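Local coordinates for GAF domain/HD domain protein (Geobacter sulfurreducens, PDB 3EEA), which is of unknown function, its GAF domain being the N-terminal part of a longer GAF/HD protein that may have phosphatase activity, at residues 15-19 / 48-52; 112-116 / 147-152. All coordinates share one frame. Numbering follows the deposited sequence.

Contact 1: 15-19 / 48-52; sequences DEVIK and PARST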
ATOM      1  N   ASP A  15      -8.516 -12.865   3.382  1.00 20.02           N
ATOM      2  CA  ASP A  15      -7.470 -13.512   2.582  1.00 21.05           C
ATOM      3  C   ASP A  15      -7.133 -12.710   1.331  1.00 20.19           C
ATOM      4  O   ASP A  15      -5.981 -12.671   0.936  1.00 21.74           O
ATOM      5  CB  ASP A  15      -7.784 -14.990   2.266  1.00 22.84           C
ATOM      6  CG  ASP A  15      -6.597 -15.718   1.630  1.00 26.10           C
ATOM      7  OD1 ASP A  15      -5.439 -15.617   2.128  1.00 32.77           O
ATOM      8  OD2 ASP A  15      -6.801 -16.352   0.579  1.00 30.05           O
ATOM      9  N   GLU A  16      -8.098 -12.046   0.701  1.00 19.65           N
ATOM     10  CA  GLU A  16      -7.751 -11.207  -0.460  1.00 20.10           C
ATOM     11  C   GLU A  16      -6.901  -9.991  -0.015  1.00 17.80           C
ATOM     12  O   GLU A  16      -6.064  -9.566  -0.769  1.00 18.00           O
ATOM     13  CB  GLU A  16      -8.945 -10.669  -1.231  1.00 20.47           C
ATOM     14  CG  GLU A  16      -9.734 -11.699  -1.992  1.00 25.60           C
ATOM     15  CD  GLU A  16      -9.057 -12.153  -3.270  1.00 27.33           C
ATOM     16  OE1 GLU A  16      -8.297 -11.372  -3.913  1.00 29.08           O
ATOM     17  OE2 GLU A  16      -9.349 -13.289  -3.653  1.00 33.79           O
ATOM     18  N   VAL A  17      -7.179  -9.441   1.159  1.00 16.24           N
ATOM     19  CA  VAL A  17      -6.381  -8.346   1.735  1.00 16.87           C
ATOM     20  C   VAL A  17      -4.914  -8.834   1.922  1.00 16.47           C
ATOM     21  O   VAL A  17      -3.955  -8.142   1.532  1.00 14.91           O
ATOM     22  CB  VAL A  17      -6.988  -7.812   3.041  1.00 16.60           C
ATOM     23  CG1 VAL A  17      -6.081  -6.735   3.699  1.00 16.93           C
ATOM     24  CG2 VAL A  17      -8.426  -7.179   2.785  1.00 17.07           C
ATOM     25  N   ILE A  18      -4.749 -10.031   2.481  1.00 17.37           N
ATOM     26  CA  ILE A  18      -3.391 -10.588   2.733  1.00 17.39           C
ATOM     27  C   ILE A  18      -2.641 -10.944   1.436  1.00 16.38           C
ATOM     28  O   ILE A  18      -1.443 -10.717   1.322  1.00 14.90           O
ATOM     29  CB  ILE A  18      -3.448 -11.811   3.719  1.00 18.36           C
ATOM     30  CG1 ILE A  18      -3.907 -11.336   5.096  1.00 21.09           C
ATOM     31  CG2 ILE A  18      -2.077 -12.515   3.744  1.00 21.42           C
ATOM     32  CD1 ILE A  18      -3.237 -10.135   5.608  1.00 21.28           C
ATOM     33  N   LYS A  19      -3.335 -11.480   0.460  1.00 16.60           N
ATOM     34  CA  LYS A  19      -2.792 -11.697  -0.894  1.00 16.96           C
ATOM     35  C   LYS A  19      -2.317 -10.379  -1.517  1.00 17.13           C
ATOM     36  O   LYS A  19      -1.221 -10.292  -2.060  1.00 15.29           O
ATOM     37  CB  LYS A  19      -3.842 -12.303  -1.840  1.00 17.97           C
ATOM     38  CG  LYS A  19      -4.094 -13.777  -1.687  1.00 24.57           C
ATOM     39  CD  LYS A  19      -5.021 -14.313  -2.786  1.00 29.52           C
ATOM     40  CE  LYS A  19      -4.300 -14.410  -4.147  1.00 34.20           C
ATOM     41  NZ  LYS A  19      -4.711 -15.641  -4.894  1.00 37.07           N
ATOM     42  N   PRO A  48      -0.794 -20.068  10.615  1.00 16.88           N
ATOM     43  CA  PRO A  48      -0.354 -19.692   9.246  1.00 16.26           C
ATOM     44  C   PRO A  48      -1.537 -19.245   8.414  1.00 17.21           C
ATOM     45  O   PRO A  48      -2.617 -19.864   8.482  1.00 16.14           O
ATOM     46  CB  PRO A  48       0.313 -20.949   8.692  1.00 16.55           C
ATOM     47  CG  PRO A  48       0.102 -21.986   9.727  1.00 18.04           C
ATOM     48  CD  PRO A  48      -0.480 -21.455  10.961  1.00 15.68           C
ATOM     49  N   ALA A  49      -1.380 -18.116   7.723  1.00 16.93           N
ATOM     50  CA  ALA A  49      -2.501 -17.536   6.925  1.00 17.65           C
ATOM     51  C   ALA A  49      -2.204 -17.671   5.430  1.00 18.21           C
ATOM     52  O   ALA A  49      -2.952 -18.291   4.708  1.00 19.19           O
ATOM     53  CB  ALA A  49      -2.725 -16.082   7.301  1.00 17.07           C
ATOM     54  N   ARG A  50      -1.079 -17.135   4.993  1.00 18.13           N
ATOM     55  CA  ARG A  50      -0.628 -17.205   3.628  1.00 18.17           C
ATOM     56  C   ARG A  50       0.871 -16.987   3.496  1.00 17.45           C
ATOM     57  O   ARG A  50       1.445 -16.140   4.179  1.00 18.96           O
ATOM     58  CB  ARG A  50      -1.342 -16.144   2.824  1.00 19.63           C
ATOM     59  CG  ARG A  50      -0.915 -16.173   1.384  1.00 23.63           C
ATOM     60  CD  ARG A  50      -1.884 -15.372   0.537  1.00 30.59           C
ATOM     61  NE  ARG A  50      -3.156 -16.070   0.417  1.00 32.40           N
ATOM     62  CZ  ARG A  50      -3.497 -16.799  -0.636  1.00 35.74           C
ATOM     63  NH1 ARG A  50      -2.643 -16.937  -1.642  1.00 36.33           N
ATOM     64  NH2 ARG A  50      -4.675 -17.410  -0.681  1.00 36.23           N
ATOM     65  N   SER A  51       1.507 -17.736   2.600  1.00 16.86           N
ATOM     66  CA  SER A  51       2.907 -17.508   2.231  1.00 17.54           C
ATOM     67  C   SER A  51       3.024 -17.215   0.765  1.00 18.56           C
ATOM     68  O   SER A  51       2.184 -17.661  -0.017  1.00 20.75           O
ATOM     69  CB  SER A  51       3.744 -18.763   2.545  1.00 16.91           C
ATOM     70  OG  SER A  51       3.408 -19.907   1.754  1.00 17.69           O
ATOM     71  N   THR A  52       4.124 -16.590   0.371  1.00 19.44           N
ATOM     72  CA  THR A  52       4.433 -16.316  -1.003  1.00 20.55           C
ATOM     73  C   THR A  52       5.922 -16.470  -1.176  1.00 20.01           C
ATOM     74  O   THR A  52       6.729 -15.885  -0.435  1.00 18.78           O
ATOM     75  CB  THR A  52       4.039 -14.867  -1.384  1.00 21.41           C
ATOM     76  OG1 THR A  52       2.775 -14.546  -0.765  1.00 26.37           O
ATOM     77  CG2 THR A  52       3.983 -14.716  -2.863  1.00 24.78           C
TER

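Contact 2: 112-116 / 147-152; sequences VPMVV and VSHAAL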
ATOM      1  N   VAL A 112       7.537  -8.537  11.546  1.00 14.58           N
ATOM      2  CA  VAL A 112       6.757  -7.327  11.708  1.00 15.81           C
ATOM      3  C   VAL A 112       5.366  -7.680  12.255  1.00 16.61           C
ATOM      4  O   VAL A 112       4.558  -8.361  11.584  1.00 17.58           O
ATOM      5  CB  VAL A 112       6.618  -6.542  10.412  1.00 16.52           C
ATOM      6  CG1 VAL A 112       5.798  -5.275  10.655  1.00 16.49           C
ATOM      7  CG2 VAL A 112       8.010  -6.184   9.850  1.00 18.16           C
ATOM      8  N   PRO A 113       5.063  -7.199  13.475  1.00 17.06           N
ATOM      9  CA  PRO A 113       3.754  -7.538  14.038  1.00 16.96           C
ATOM     10  C   PRO A 113       2.691  -6.750  13.330  1.00 16.38           C
ATOM     11  O   PRO A 113       2.956  -5.613  12.920  1.00 15.99           O
ATOM     12  CB  PRO A 113       3.828  -7.082  15.496  1.00 16.09           C
ATOM     13  CG  PRO A 113       4.928  -6.130  15.569  1.00 19.65           C
ATOM     14  CD  PRO A 113       5.923  -6.475  14.432  1.00 16.92           C
ATOM     15  N   MET A 114       1.524  -7.362  13.150  1.00 16.58           N
ATOM     16  CA  MET A 114       0.321  -6.632  12.657  1.00 17.01           C
ATOM     17  C   MET A 114      -0.339  -6.040  13.900  1.00 17.38           C
ATOM     18  O   MET A 114      -0.886  -6.759  14.738  1.00 17.10           O
ATOM     19  CB  MET A 114      -0.624  -7.579  11.916  1.00 16.65           C
ATOM     20  CG  MET A 114      -0.024  -8.295  10.713  1.00 19.04           C
ATOM     21  SD  MET A 114      -1.197  -9.501   9.897  1.00 16.78           S
ATOM     22  CE  MET A 114      -2.637  -8.487   9.911  1.00 23.35           C
ATOM     23  N   VAL A 115      -0.230  -4.727  14.056  1.00 17.28           N
ATOM     24  CA  VAL A 115      -0.697  -4.048  15.238  1.00 18.62           C
ATOM     25  C   VAL A 115      -1.807  -3.052  14.855  1.00 19.90           C
ATOM     26  O   VAL A 115      -1.690  -2.266  13.868  1.00 18.46           O
ATOM     27  CB  VAL A 115       0.452  -3.243  15.862  1.00 19.05           C
ATOM     28  CG1 VAL A 115      -0.038  -2.450  17.061  1.00 19.49           C
ATOM     29  CG2 VAL A 115       1.607  -4.149  16.237  1.00 20.25           C
ATOM     30  N   VAL A 116      -2.884  -3.129  15.605  1.00 19.69           N
ATOM     31  CA  VAL A 116      -3.981  -2.189  15.490  1.00 22.55           C
ATOM     32  C   VAL A 116      -4.225  -1.633  16.855  1.00 24.47           C
ATOM     33  O   VAL A 116      -4.585  -2.377  17.816  1.00 24.50           O
ATOM     34  CB  VAL A 116      -5.246  -2.867  14.945  1.00 24.04           C
ATOM     35  CG1 VAL A 116      -6.436  -1.879  14.858  1.00 24.84           C
ATOM     36  CG2 VAL A 116      -4.926  -3.371  13.591  1.00 21.93           C
ATOM     37  N   VAL A 147       1.993  -2.928   6.230  1.00 12.37           N
ATOM     38  CA  VAL A 147       1.463  -3.921   7.140  1.00 13.16           C
ATOM     39  C   VAL A 147       0.489  -3.264   8.096  1.00 13.13           C
ATOM     40  O   VAL A 147      -0.530  -3.830   8.419  1.00 13.11           O
ATOM     41  CB  VAL A 147       2.584  -4.677   7.903  1.00 13.08           C
ATOM     42  CG1 VAL A 147       2.044  -5.581   9.072  1.00 14.64           C
ATOM     43  CG2 VAL A 147       3.420  -5.468   6.910  1.00 15.53           C
ATOM     44  N   SER A 148       0.778  -2.045   8.550  1.00 13.20           N
ATOM     45  CA  SER A 148      -0.116  -1.373   9.456  1.00 13.13           C
ATOM     46  C   SER A 148      -1.403  -1.013   8.791  1.00 11.54           C
ATOM     47  O   SER A 148      -2.458  -1.079   9.419  1.00 13.40           O
ATOM     48  CB  SER A 148       0.516  -0.149  10.079  1.00 15.27           C
ATOM     49  OG  SER A 148       1.605  -0.599  10.852  1.00 24.17           O
ATOM     50  N   HIS A 149      -1.344  -0.627   7.499  1.00 12.30           N
ATOM     51  CA  HIS A 149      -2.550  -0.411   6.753  1.00 12.81           C
ATOM     52  C   HIS A 149      -3.431  -1.661   6.636  1.00 12.96           C
ATOM     53  O   HIS A 149      -4.669  -1.592   6.821  1.00 13.24           O
ATOM     54  CB  HIS A 149      -2.237   0.111   5.357  1.00 13.08           C
ATOM     55  CG  HIS A 149      -1.472   1.378   5.341  1.00 15.09           C
ATOM     56  ND1 HIS A 149      -0.796   1.811   4.217  1.00 15.83           N
ATOM     57  CD2 HIS A 149      -1.212   2.278   6.316  1.00 15.96           C
ATOM     58  CE1 HIS A 149      -0.155   2.926   4.509  1.00 17.94           C
ATOM     59  NE2 HIS A 149      -0.397   3.241   5.765  1.00 16.23           N
ATOM     60  N   ALA A 150      -2.800  -2.794   6.274  1.00 13.22           N
ATOM     61  CA  ALA A 150      -3.489  -4.057   6.120  1.00 13.55           C
ATOM     62  C   ALA A 150      -4.064  -4.505   7.434  1.00 12.93           C
ATOM     63  O   ALA A 150      -5.226  -5.006   7.475  1.00 13.50           O
ATOM     64  CB  ALA A 150      -2.525  -5.184   5.513  1.00 13.04           C
ATOM     65  N   ALA A 151      -3.326  -4.320   8.540  1.00 12.84           N
ATOM     66  CA  ALA A 151      -3.803  -4.708   9.844  1.00 12.25           C
ATOM     67  C   ALA A 151      -5.090  -3.979  10.221  1.00 12.95           C
ATOM     68  O   ALA A 151      -6.019  -4.595  10.765  1.00 13.85           O
ATOM     69  CB  ALA A 151      -2.703  -4.478  10.955  1.00 11.50           C
ATOM     70  N   LEU A 152      -5.173  -2.686   9.930  1.00 12.04           N
ATOM     71  CA  LEU A 152      -6.347  -1.902  10.276  1.00 13.73           C
ATOM     72  C   LEU A 152      -7.596  -2.389   9.506  1.00 13.20           C
ATOM     73  O   LEU A 152      -8.721  -2.575  10.066  1.00 12.85           O
ATOM     74  CB  LEU A 152      -6.056  -0.448   9.941  1.00 15.24           C
ATOM     75  CG  LEU A 152      -7.141   0.568  10.099  1.00 21.39           C
ATOM     76  CD1 LEU A 152      -7.664   0.531  11.544  1.00 26.13           C
ATOM     77  CD2 LEU A 152      -6.422   1.964   9.775  1.00 25.58           C
TER
HETATM   78  O   HOH W   1       1.127  -3.223  12.016  1.00 18.50           O
HETATM   79  O   HOH W   2      -2.656  -0.504  12.074  1.00 17.49           O

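Contact 1: 15-19 / 48-52
The axes of helical segment 15-19 and strand segment 48-52 run 32° from parallel and approach to 9.0 Å, with CA-CA distances of 7.7 Å for D15-A49 and 7.2 Å for I18-R50. That separation is bridged mainly by R50, of which the helix covers 106 Å². Its side chain, trans at chi1 and chi2 and turned at chi3 (m), forms a bidentate salt bridge with D15: R50 NE donates to D15 OD1 at 2.9 Å and R50 NH2 to D15 OD2 at 2.7 Å, so the carboxylate lies at the guanidinium edge. One face of that group is covered by the aliphatic part of K19, with K19 CG 3.3 Å from R50 NE; the like charges K19 NZ and R50 NH1 remain 4.1 Å apart. Nearer the backbone of R50, I18 CG2 packs on R50 CB at 3.8 Å. A49 and R50 both face V36, a classic beta bulge in edge strand 46-52. I18 continues onto strand 33-39 and V17 onto helix 137-158, so helix 14-28 packs against both.

Contact 2: 112-116 / 147-152
A small residue lets the helix come close here: the axes of strand segment 112-116 and helix segment 147-152 approach to 7.1 Å at 50°, and the CA atoms of M114 and A151 are 5.3 Å apart. The methyl of A151 fits a shallow hollow on the strand, with A151 CB 3.9 Å from M114 CB, 3.8 Å from V115 O and 3.6 Å from V116 CG2. One helical turn earlier, V147 is the larger bump; its CG1 reaches M114 CG at 3.8 Å and V112 CG1 at 4.1 Å. V116 CG2 in turn presses on the helix backbone, 3.3 Å from A151 O. Where the surfaces part, waters fill the gap: one joins P113 O and V115 N to S148 OG, the other V115 O to S148 O. No direct hydrogen bond crosses. M114 and V147 also touch V124 of neighbouring strand 119-129, so helix 137-158 lies over both strands, while H149, on the helix side away from this strand, meets H149 of the second subunit.

In the fold
Both contacts lay a helix on the same antiparallel sheet of the GAF domain, but at different strands and depths. Contact 1 is a surface contact on outermost strand 46-52, where a salt bridge supplies the polar link and the buried area is the smaller, 231 Å²; contact 2 is buried on inner strand 107-116, where apolar side chains and two waters join surfaces covering 341 Å². The closer axis approach is in contact 2, where an alanine faces the strand; contact 1 spans its gap with an arginine, consistent with side-chain size. Their centres are 13 Å apart, and the two helices meet directly, V17 CG1 lying 4.2 Å from A150 O. Helix 137-158 further links contact 2 to the dimer partner.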